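Local coordinates for hypothetical protein MM_2497 (Methanosarcina mazei, PDB 2I5E), which probably catalyses the GTP-dependent guanylylation of (2S)-2-phospholactate, a step in the biosynthesis of coenzyme F420, at residues A[100-103]-A[104-107]; A[143-146]-A[147-151]; A[164-167]-A[168-172]. All coordinates share one frame; numbering follows the deposited sequence.

Contact 1. Residues A[100-103]-A[104-107]; sequences LLSP and EHIK
The N-terminal cap of helix 103-109 brings S102 against H105, the loop after strand 91-94 passing directly into the first turn of the helix. S102 occupies the N-cap position, and its OG accepts from H105 N at 2.7 Å. The hydroxyl is held between the backbone N and the carbonyl carbon of its own residue (chi1 67°). It is modelled doubtfully close to the H105 imidazole, so the N-cap role is plain from the position of S102, but the length of the bond is doubtful. The backbone then takes over: I106 N donates to S102 O at 3.1 Å with an N-H...O angle of 167°, and K107 N donates to P103 O at 2.8 Å, equally straight. P103 is the first residue of the helix, where its missing N-H costs no hydrogen bond. Beside the cap, apolar contacts take over. CD1 of L101 lies against H105 CB at 3.6 Å, while its other methyl, CD2, meets I106 CG2 at 3.9 Å; the side chains of L101 and I106 cross at about a right angle. H105 CG lies beside its own backbone N, opposite the carbonyl carbon, which, with chi2, sets the ring alongside the incoming loop, with L100 O near its plane at one edge. ND1 has a weak hydrogen bond to Y163 OH, and the ring also packs on D164 of the second subunit. L101 and I106 face inward, resting on V94 and L92 of strand 91-94, and I106 also touches helix 25-45. P103 meets that same helix from a partly exposed position, and L100, likewise partly exposed, reaches across to helix 175-184.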
# COMPACT_ATOMS: atom_id res chain seq x y z
N LEU A 100 0.79 10.32 -5.22
CA LEU A 100 -0.33 10.20 -4.25
C LEU A 100 0.05 10.83 -2.90
O LEU A 100 -0.73 10.84 -1.96
CB LEU A 100 -0.75 8.72 -4.10
CG LEU A 100 -1.19 8.05 -5.41
CD1 LEU A 100 -1.79 6.68 -5.13
CD2 LEU A 100 -2.23 8.95 -6.19
N LEU A 101 1.25 11.35 -2.84
CA LEU A 101 1.80 11.91 -1.65
C LEU A 101 1.30 13.32 -1.55
O LEU A 101 1.31 14.07 -2.56
CB LEU A 101 3.31 11.91 -1.77
CG LEU A 101 4.04 12.45 -0.59
CD1 LEU A 101 4.02 11.39 0.54
CD2 LEU A 101 5.45 12.86 -1.05
N SER A 102 0.84 13.66 -0.35
CA SER A 102 -0.01 14.83 -0.06
C SER A 102 0.83 15.68 0.87
O SER A 102 1.82 15.22 1.45
CB SER A 102 -1.26 14.43 0.70
OG SER A 102 -0.87 13.96 2.02
N PRO A 103 0.52 16.97 0.96
CA PRO A 103 1.21 17.73 1.98
C PRO A 103 0.95 17.21 3.38
O PRO A 103 1.80 17.32 4.21
CB PRO A 103 0.62 19.14 1.81
CG PRO A 103 0.25 19.22 0.33
CD PRO A 103 -0.29 17.85 0.05
N GLU A 104 -0.23 16.66 3.64
CA GLU A 104 -0.57 16.10 4.94
C GLU A 104 0.33 14.94 5.24
O GLU A 104 0.76 14.79 6.39
CB GLU A 104 -2.06 15.72 5.05
CG GLU A 104 -2.53 15.38 6.55
CD GLU A 104 -4.08 14.95 6.73
OE1 GLU A 104 -4.76 15.40 7.73
OE2 GLU A 104 -4.63 14.17 5.90
N HIS A 105 0.65 14.09 4.21
CA HIS A 105 1.62 12.96 4.50
C HIS A 105 2.93 13.61 4.83
O HIS A 105 3.54 13.23 5.79
CB HIS A 105 1.86 12.10 3.28
CG HIS A 105 0.64 11.45 2.77
ND1 HIS A 105 -0.20 10.71 3.59
CD2 HIS A 105 0.09 11.41 1.55
CE1 HIS A 105 -1.18 10.19 2.87
NE2 HIS A 105 -1.06 10.65 1.64
N ILE A 106 3.42 14.58 4.04
CA ILE A 106 4.75 15.11 4.37
C ILE A 106 4.81 15.82 5.81
O ILE A 106 5.78 15.66 6.61
CB ILE A 106 5.55 15.83 3.14
CG1 ILE A 106 5.99 17.20 3.46
CG2 ILE A 106 5.06 15.63 1.64
CD1 ILE A 106 7.37 17.27 3.16
N LYS A 107 3.73 16.54 6.15
CA LYS A 107 3.62 17.15 7.52
C LYS A 107 3.78 16.07 8.54
O LYS A 107 4.60 16.22 9.41
CB LYS A 107 2.27 17.94 7.72
CG LYS A 107 2.23 19.28 6.92
CD LYS A 107 0.82 19.89 6.65
CE LYS A 107 -0.10 20.08 7.89
NZ LYS A 107 -1.01 21.42 7.88

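Contact 2. Residues A[143-146]-A[147-151]; sequences GSSF and LTHCS
With CG of F146 anti to its backbone N (chi1 170°) and SG of C150 anti to its own carbonyl carbon (chi1 -67°), the two side chains meet one helical turn apart on the same side of helix 145-154. The sulfur sits over one face of the phenyl ring, 4.2 Å from SG to the ring centroid and 20° off the normal, displaced toward the rim so that CZ is its closest ring atom. The same two residues are also joined through the backbone, C150 N donating to F146 O at 3.2 Å. The helix start is handled differently. S144, at the N-cap and at the centre of an inverse gamma turn, makes no direct capping bond with its side chain; a water instead lies 2.9 Å from S144 OG and accepts from L147 N at 2.8 Å. S144 O receives T148 N at 3.3 Å in the carbonyl plane. T148 OG1 is also within 3.0 Å of S144 O, although its proton has another acceptor within reach. H149 N donates to S145 O, while S145 OG and H149 ND1 bond T126 OG1, and H149 NE2 bonds K140 N. F146 also meets the ring of H184 of the second subunit and packs on I162 and I118. The chemistry thus divides between the sheet-facing side and the N-terminal end of the helix: ring and thiol turn a polarisable, largely apolar surface to the sheet, and the ring also meets the second subunit, whereas at the first turn a bridging water stands in for the serine cap.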
# COMPACT_ATOMS: atom_id res chain seq x y z
N GLY A 143 17.58 -2.70 -3.87
CA GLY A 143 17.48 -3.97 -3.17
C GLY A 143 16.51 -3.84 -2.08
O GLY A 143 15.47 -3.17 -2.16
N SER A 144 16.82 -4.52 -1.01
CA SER A 144 15.96 -4.54 0.08
C SER A 144 16.10 -3.34 1.04
O SER A 144 16.35 -3.51 2.18
CB SER A 144 16.19 -5.81 0.81
OG SER A 144 15.17 -5.92 1.75
N SER A 145 15.80 -2.12 0.58
CA SER A 145 16.30 -0.91 1.28
C SER A 145 15.47 -0.60 2.49
O SER A 145 15.95 0.03 3.40
CB SER A 145 16.34 0.29 0.34
OG SER A 145 15.07 0.59 -0.28
N PHE A 146 14.19 -0.96 2.46
CA PHE A 146 13.33 -0.67 3.62
C PHE A 146 13.92 -1.36 4.87
O PHE A 146 14.14 -0.70 5.87
CB PHE A 146 11.86 -1.10 3.37
CG PHE A 146 10.99 -1.04 4.62
CD1 PHE A 146 10.53 0.19 5.10
CD2 PHE A 146 10.69 -2.21 5.33
CE1 PHE A 146 9.80 0.27 6.26
CE2 PHE A 146 9.99 -2.16 6.51
CZ PHE A 146 9.50 -0.98 6.98
N LEU A 147 14.09 -2.69 4.83
CA LEU A 147 14.67 -3.49 5.95
C LEU A 147 16.08 -2.96 6.28
O LEU A 147 16.38 -2.75 7.41
CB LEU A 147 14.68 -5.00 5.59
CG LEU A 147 13.29 -5.75 5.58
CD1 LEU A 147 13.33 -7.27 5.21
CD2 LEU A 147 12.58 -5.61 6.93
N THR A 148 16.90 -2.65 5.29
CA THR A 148 18.21 -2.11 5.53
C THR A 148 18.26 -0.80 6.31
O THR A 148 19.14 -0.63 7.19
CB THR A 148 18.94 -1.96 4.24
OG1 THR A 148 18.99 -3.22 3.60
CG2 THR A 148 20.43 -1.57 4.53
N HIS A 149 17.36 0.16 5.98
CA HIS A 149 17.24 1.45 6.69
C HIS A 149 16.70 1.38 8.11
O HIS A 149 17.05 2.22 9.03
CB HIS A 149 16.32 2.43 5.87
CG HIS A 149 16.94 2.89 4.59
ND1 HIS A 149 16.22 3.02 3.41
CD2 HIS A 149 18.19 3.34 4.31
CE1 HIS A 149 17.03 3.41 2.44
NE2 HIS A 149 18.22 3.65 2.96
N CYS A 150 15.82 0.42 8.35
CA CYS A 150 15.40 0.21 9.72
C CYS A 150 16.62 -0.34 10.51
O CYS A 150 16.80 -0.01 11.69
CB CYS A 150 14.30 -0.83 9.80
SG CYS A 150 12.76 -0.33 9.05
N SER A 151 17.40 -1.21 9.90
CA SER A 151 18.48 -1.86 10.66
C SER A 151 19.76 -0.99 10.72
O SER A 151 20.52 -1.07 11.70
CB SER A 151 18.74 -3.31 10.18
OG SER A 151 19.89 -3.38 9.38
O HOH W 1 13.21 -3.97 2.53

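Contact 3. Residues A[164-167]-A[168-172]; sequences DSFM and AGTDI
S165 meets A168 at the entrance to a tight turn. Its CB lies 3.8 Å from the methyl CB of A168. One bond further, OG, swung opposite its own backbone N (chi1 173°), accepts from A168 N at 3.0 Å with an almost linear N-H...O angle of 172°. The same oxygen is hydrogen-bonded to OD2 of D164 of the second subunit, so one hydroxyl serves both the local turn and the dimer interface. The carbonyl of S165 adds a weak bond from G169 N. At the far end T170 repeats the theme with a hydroxyl as donor: OG1, set beside the backbone N of T170 (chi1 -54°), donates to F166 O at 2.6 Å. The F166 ring lies 3.9 Å away, measured from CD2 to that T170 OG1, and meets H184 edge-to-face on helix 175-184. OG1 is further hydrogen-bonded to a Tris molecule, probably from the crystallisation liquor, which also contacts D171. M167 O receives T170 N in a weak bond, and a water donating to both M167 O and T170 O ties the carbonyls together. The arrangement combines a type I beta turn from M167 to T170 with the ST motif at S165, where the side chain and carbonyl of one serine accept from successive N-H groups; here it shapes the loop joining strand 160-162 to helix 175-184, along the subunit interface.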
# COMPACT_ATOMS: atom_id res chain seq x y z
N ASP A 164 2.74 4.31 7.92
CA ASP A 164 1.90 3.31 7.27
C ASP A 164 0.84 3.98 6.44
O ASP A 164 -0.25 4.22 6.90
CB ASP A 164 1.24 2.42 8.35
CG ASP A 164 0.22 1.47 7.76
OD1 ASP A 164 0.41 0.99 6.60
OD2 ASP A 164 -0.82 1.23 8.40
N SER A 165 1.12 4.25 5.18
CA SER A 165 0.25 4.98 4.32
C SER A 165 0.24 4.23 2.97
O SER A 165 1.29 4.11 2.36
CB SER A 165 0.90 6.35 4.02
OG SER A 165 0.13 7.01 3.05
N PHE A 166 -0.93 3.91 2.46
CA PHE A 166 -1.16 3.36 1.14
C PHE A 166 -0.71 4.41 0.08
O PHE A 166 -0.13 4.05 -0.95
CB PHE A 166 -2.67 3.02 0.99
CG PHE A 166 -3.05 2.19 -0.25
CD1 PHE A 166 -3.39 0.87 -0.15
CD2 PHE A 166 -3.09 2.77 -1.51
CE1 PHE A 166 -3.80 0.14 -1.29
CE2 PHE A 166 -3.43 2.05 -2.66
CZ PHE A 166 -3.79 0.76 -2.56
N MSE A 167 -1.07 5.68 0.27
CA MSE A 167 -0.86 6.67 -0.79
C MSE A 167 0.63 7.01 -0.89
O MSE A 167 1.16 7.07 -1.98
CB MSE A 167 -1.63 7.94 -0.51
CG MSE A 167 -3.17 7.78 -0.45
SE MSE A 167 -4.00 7.02 -2.01
CE MSE A 167 -5.14 5.61 -1.09
N ALA A 168 1.32 7.19 0.25
CA ALA A 168 2.74 7.55 0.20
C ALA A 168 3.57 6.28 -0.14
O ALA A 168 4.74 6.34 -0.54
CB ALA A 168 3.21 8.16 1.61
N GLY A 169 2.98 5.12 0.02
CA GLY A 169 3.64 3.91 -0.38
C GLY A 169 3.45 3.39 -1.79
O GLY A 169 4.08 2.40 -2.16
N THR A 170 2.62 4.07 -2.59
CA THR A 170 2.43 3.78 -4.04
C THR A 170 3.41 4.59 -4.85
O THR A 170 3.19 5.77 -5.20
CB THR A 170 0.99 4.11 -4.40
OG1 THR A 170 0.17 3.37 -3.49
CG2 THR A 170 0.59 3.69 -5.81
N ASP A 171 4.56 3.96 -5.13
CA ASP A 171 5.50 4.50 -6.08
C ASP A 171 5.09 3.92 -7.43
O ASP A 171 4.53 2.82 -7.53
CB ASP A 171 6.93 4.12 -5.73
CG ASP A 171 7.10 2.61 -5.44
OD1 ASP A 171 6.63 2.12 -4.42
OD2 ASP A 171 7.66 1.93 -6.29
N ILE A 172 5.41 4.65 -8.48
CA ILE A 172 4.82 4.33 -9.75
C ILE A 172 5.99 3.89 -10.54
O ILE A 172 6.80 4.74 -10.92
CB ILE A 172 3.98 5.54 -10.34
CG1 ILE A 172 2.52 5.52 -9.73
CG2 ILE A 172 3.74 5.32 -11.86
CD1 ILE A 172 2.35 6.29 -8.56
O HOH W 2 2.48 8.07 -4.22

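How the contacts relate
Contacts 1 and 3 adjoin, their centres 10 Å apart: the H105 ring packs on S165 and M167, and L101 CD1 meets A168 CB at 3.5 Å, so the start of helix 103-109 leans on the turn after strand 160-162. Contact 2 lies apart from both, its nearest atoms about 8 Å from contact 3. All three reach the second subunit, contact 1 through H105 alone. Contact 3 is buried; the other two are partly buried and include exposed residues. All three use serine hydroxyls near a turn or helix start, accepting backbone N-H groups directly in 164-172 and, with less certain geometry, in 100-107, but working through water in 143-151.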